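Local coordinates for possible atls1-like light-inducible protein (Prochlorococcus marinus, PDB 2XCZ) that is of unsettled function but belongs to the macrophage migration inhibitory factor (MIF) family, whose small alpha/beta subunits assemble as trimers, at residues 19-31 / 72-84. Numbering follows the deposited sequence.
Sequences LLQELSSKLAELL and RTQEVSELVCGHI
H83 holds CG on the far side of CB from its own backbone N (chi1 -166°), which carries the ring to the backbone of helix 19-31, where NE2 donates to L19 O (3.0 Å). The bond is somewhat bent, 148° at the hydrogen, and the donor lies off the carbonyl plane. L19 O also accepts the helical bond from L23 N, which arrives from the opposite face of that plane, so two donors grip one oxygen. L23 CA lies over one face of the imidazole, and the carboxylate of E22 meets its rim, E22 CD 3.3 Å from H83 CE1, with the two planes perpendicular. E22 OE1 receives K26 NZ (3.0 Å) on its anti lone pair, in a salt bridge within the helix; the K26 stem passes over L79 CD1, CB at 3.7 Å and CD close behind. In the middle, L79 and L30 point at the facing helix and touch through their CD2 methyls. L30 CD2 also reaches V76 CG2 (3.7 Å), which L31 CD2 also touches, its side chain crossing that of V76 at about a right angle. At the far end the R72 chain, bent at chi2, carries its guanidinium beneath L30 O, which sits 3.0 Å above the plane instead of at an N-H. Water 2 bridges R72 NH1 to L31 O, and water 1 donates to L30 O and takes a weak bond from R72 NH2; NH1 also bonds A67 O. L23, L27 and V80 pack on I4 of strand 3-8, while V76 rests on F99. Two helices running antiparallel at 164°, their axes coming within 10.8 Å, thus lie side by side over one face of the four-stranded mixed sheet, each helix being the crossover of one beta-alpha-beta unit, as in the subunit of the trimeric MIF fold.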
# COMPACT_ATOMS: atom_id res chain seq x y z
N LEU A 19 -6.44 -10.25 -17.29
CA LEU A 19 -5.34 -9.29 -17.24
C LEU A 19 -4.33 -9.66 -16.14
O LEU A 19 -3.12 -9.69 -16.38
CB LEU A 19 -5.93 -7.89 -16.98
CG LEU A 19 -5.12 -6.60 -16.93
CD1 LEU A 19 -6.09 -5.43 -16.99
CD2 LEU A 19 -4.28 -6.51 -15.67
N LEU A 20 -4.84 -9.94 -14.93
CA LEU A 20 -3.99 -10.30 -13.80
C LEU A 20 -3.33 -11.67 -13.98
O LEU A 20 -2.15 -11.85 -13.65
CB LEU A 20 -4.79 -10.27 -12.49
CG LEU A 20 -5.20 -8.87 -11.99
CD1 LEU A 20 -6.10 -8.99 -10.76
CD2 LEU A 20 -4.00 -7.97 -11.69
N GLN A 21 -4.07 -12.63 -14.53
CA GLN A 21 -3.51 -13.95 -14.78
C GLN A 21 -2.36 -13.89 -15.78
O GLN A 21 -1.33 -14.54 -15.61
CB GLN A 21 -4.60 -14.90 -15.27
CG GLN A 21 -5.56 -15.35 -14.17
CD GLN A 21 -6.81 -16.01 -14.74
OE1 GLN A 21 -7.54 -15.43 -15.55
NE2 GLN A 21 -7.07 -17.23 -14.29
N GLU A 22 -2.53 -13.09 -16.83
CA GLU A 22 -1.48 -12.92 -17.81
C GLU A 22 -0.26 -12.23 -17.18
O GLU A 22 0.86 -12.66 -17.37
CB GLU A 22 -1.99 -12.14 -19.01
CG GLU A 22 -0.99 -12.06 -20.15
CD GLU A 22 -1.43 -11.11 -21.25
OE1 GLU A 22 -0.55 -10.57 -21.95
OE2 GLU A 22 -2.65 -10.89 -21.40
N LEU A 23 -0.51 -11.15 -16.44
CA LEU A 23 0.56 -10.49 -15.69
C LEU A 23 1.30 -11.44 -14.72
O LEU A 23 2.53 -11.36 -14.57
CB LEU A 23 -0.01 -9.27 -14.96
CG LEU A 23 0.97 -8.43 -14.14
CD1 LEU A 23 2.14 -7.95 -14.99
CD2 LEU A 23 0.25 -7.27 -13.48
N SER A 24 0.54 -12.31 -14.05
CA SER A 24 1.06 -13.27 -13.09
C SER A 24 2.08 -14.24 -13.72
O SER A 24 3.18 -14.42 -13.19
CB SER A 24 -0.09 -14.04 -12.45
OG SER A 24 0.38 -15.03 -11.56
N SER A 25 1.71 -14.86 -14.84
CA SER A 25 2.62 -15.79 -15.52
C SER A 25 3.87 -15.09 -16.09
O SER A 25 4.97 -15.61 -15.96
CB SER A 25 1.89 -16.57 -16.61
OG SER A 25 1.06 -15.70 -17.35
N LYS A 26 3.67 -13.92 -16.70
CA LYS A 26 4.78 -13.12 -17.22
C LYS A 26 5.77 -12.72 -16.13
O LYS A 26 6.99 -12.84 -16.32
CB LYS A 26 4.26 -11.89 -17.97
CG LYS A 26 3.49 -12.30 -19.23
CD LYS A 26 3.13 -11.13 -20.12
CE LYS A 26 2.81 -11.66 -21.52
NZ LYS A 26 2.40 -10.57 -22.43
N LEU A 27 5.23 -12.26 -15.00
CA LEU A 27 6.08 -11.89 -13.87
C LEU A 27 6.83 -13.09 -13.27
O LEU A 27 8.00 -12.98 -12.91
CB LEU A 27 5.31 -11.09 -12.81
CG LEU A 27 6.18 -10.46 -11.71
CD1 LEU A 27 7.11 -9.37 -12.27
CD2 LEU A 27 5.33 -9.90 -10.58
N ALA A 28 6.16 -14.23 -13.16
CA ALA A 28 6.84 -15.44 -12.67
C ALA A 28 8.06 -15.77 -13.53
O ALA A 28 9.16 -16.03 -13.02
CB ALA A 28 5.88 -16.62 -12.62
N GLU A 29 7.86 -15.75 -14.85
CA GLU A 29 8.91 -16.13 -15.77
C GLU A 29 10.07 -15.14 -15.69
O GLU A 29 11.23 -15.56 -15.61
CB GLU A 29 8.39 -16.22 -17.20
CG GLU A 29 9.34 -16.99 -18.11
CD GLU A 29 9.55 -16.33 -19.46
OE1 GLU A 29 8.90 -15.29 -19.75
OE2 GLU A 29 10.38 -16.86 -20.23
N LEU A 30 9.77 -13.85 -15.69
CA LEU A 30 10.81 -12.83 -15.64
C LEU A 30 11.64 -12.90 -14.36
O LEU A 30 12.88 -12.78 -14.40
CB LEU A 30 10.23 -11.42 -15.84
CG LEU A 30 11.20 -10.23 -15.77
CD1 LEU A 30 12.38 -10.41 -16.75
CD2 LEU A 30 10.48 -8.91 -16.03
N LEU A 31 10.97 -13.09 -13.22
CA LEU A 31 11.65 -13.15 -11.93
C LEU A 31 12.27 -14.51 -11.61
O LEU A 31 12.99 -14.66 -10.62
CB LEU A 31 10.71 -12.72 -10.80
CG LEU A 31 10.22 -11.27 -10.86
CD1 LEU A 31 9.36 -11.01 -9.64
CD2 LEU A 31 11.39 -10.30 -10.92
N ARG A 72 17.02 -6.02 -13.44
CA ARG A 72 15.69 -6.57 -13.19
C ARG A 72 14.59 -5.53 -12.96
O ARG A 72 13.49 -5.68 -13.51
CB ARG A 72 15.73 -7.57 -12.03
CG ARG A 72 16.18 -8.95 -12.43
CD ARG A 72 15.00 -9.76 -12.95
NE ARG A 72 15.41 -11.08 -13.41
CZ ARG A 72 15.50 -12.17 -12.65
NH1 ARG A 72 15.19 -12.12 -11.36
NH2 ARG A 72 15.89 -13.31 -13.19
N THR A 73 14.86 -4.49 -12.18
CA THR A 73 13.81 -3.48 -11.94
C THR A 73 13.48 -2.74 -13.23
O THR A 73 12.31 -2.45 -13.47
CB THR A 73 14.11 -2.49 -10.77
OG1 THR A 73 15.31 -1.75 -11.06
CG2 THR A 73 14.26 -3.22 -9.44
N GLN A 74 14.47 -2.48 -14.08
CA GLN A 74 14.18 -1.93 -15.42
C GLN A 74 13.32 -2.88 -16.27
O GLN A 74 12.34 -2.46 -16.90
CB GLN A 74 15.46 -1.52 -16.18
CG GLN A 74 15.97 -0.13 -15.82
CD GLN A 74 17.18 0.34 -16.65
OE1 GLN A 74 17.60 -0.30 -17.61
NE2 GLN A 74 17.74 1.49 -16.25
N GLU A 75 13.68 -4.16 -16.29
CA GLU A 75 12.96 -5.15 -17.07
C GLU A 75 11.54 -5.36 -16.56
O GLU A 75 10.62 -5.54 -17.36
CB GLU A 75 13.72 -6.49 -17.06
CG GLU A 75 15.06 -6.42 -17.80
CD GLU A 75 15.96 -7.60 -17.52
OE1 GLU A 75 15.50 -8.58 -16.90
OE2 GLU A 75 17.14 -7.56 -17.92
N VAL A 76 11.37 -5.36 -15.24
CA VAL A 76 10.03 -5.49 -14.66
C VAL A 76 9.19 -4.25 -15.02
O VAL A 76 8.03 -4.36 -15.42
CB VAL A 76 10.05 -5.72 -13.12
CG1 VAL A 76 8.64 -5.67 -12.54
CG2 VAL A 76 10.71 -7.07 -12.78
N SER A 77 9.81 -3.08 -14.95
CA SER A 77 9.09 -1.86 -15.30
C SER A 77 8.65 -1.90 -16.77
O SER A 77 7.53 -1.53 -17.10
CB SER A 77 9.94 -0.63 -15.01
OG SER A 77 9.23 0.54 -15.37
N GLU A 78 9.53 -2.37 -17.65
CA GLU A 78 9.16 -2.47 -19.06
C GLU A 78 7.96 -3.40 -19.24
O GLU A 78 6.98 -3.05 -19.91
CB GLU A 78 10.36 -2.90 -19.91
CG GLU A 78 10.10 -2.95 -21.41
CD GLU A 78 11.25 -3.57 -22.19
OE1 GLU A 78 12.11 -4.26 -21.59
OE2 GLU A 78 11.29 -3.37 -23.43
N LEU A 79 8.02 -4.57 -18.61
CA LEU A 79 6.91 -5.54 -18.64
C LEU A 79 5.61 -4.94 -18.12
O LEU A 79 4.56 -4.99 -18.79
CB LEU A 79 7.26 -6.80 -17.84
CG LEU A 79 6.10 -7.74 -17.47
CD1 LEU A 79 5.47 -8.42 -18.70
CD2 LEU A 79 6.57 -8.76 -16.43
N VAL A 80 5.69 -4.38 -16.92
CA VAL A 80 4.51 -3.90 -16.20
C VAL A 80 3.88 -2.69 -16.89
O VAL A 80 2.65 -2.66 -17.09
CB VAL A 80 4.85 -3.61 -14.72
CG1 VAL A 80 3.71 -2.87 -14.02
CG2 VAL A 80 5.16 -4.91 -14.00
N CYS A 81 4.70 -1.71 -17.25
CA CYS A 81 4.18 -0.52 -17.94
C CYS A 81 3.57 -0.91 -19.28
O CYS A 81 2.51 -0.40 -19.64
CB CYS A 81 5.27 0.54 -18.13
SG CYS A 81 5.79 1.30 -16.59
N GLY A 82 4.23 -1.83 -19.98
CA GLY A 82 3.71 -2.30 -21.27
C GLY A 82 2.37 -3.02 -21.15
O GLY A 82 1.44 -2.75 -21.92
N HIS A 83 2.28 -3.90 -20.15
CA HIS A 83 1.06 -4.67 -19.90
C HIS A 83 -0.10 -3.72 -19.53
O HIS A 83 -1.22 -3.86 -20.03
CB HIS A 83 1.30 -5.69 -18.78
CG HIS A 83 0.23 -6.73 -18.67
ND1 HIS A 83 0.14 -7.79 -19.54
CD2 HIS A 83 -0.81 -6.85 -17.81
CE1 HIS A 83 -0.91 -8.53 -19.22
NE2 HIS A 83 -1.50 -7.99 -18.17
N ILE A 84 0.19 -2.74 -18.68
CA ILE A 84 -0.83 -1.80 -18.24
C ILE A 84 -1.28 -0.84 -19.37
O ILE A 84 -2.46 -0.55 -19.50
CB ILE A 84 -0.42 -1.05 -16.95
CG1 ILE A 84 -0.38 -2.05 -15.78
CG2 ILE A 84 -1.38 0.10 -16.67
CD1 ILE A 84 0.34 -1.56 -14.54
O HOH W 1 14.79 -14.10 -15.72
O HOH W 2 15.68 -14.83 -10.26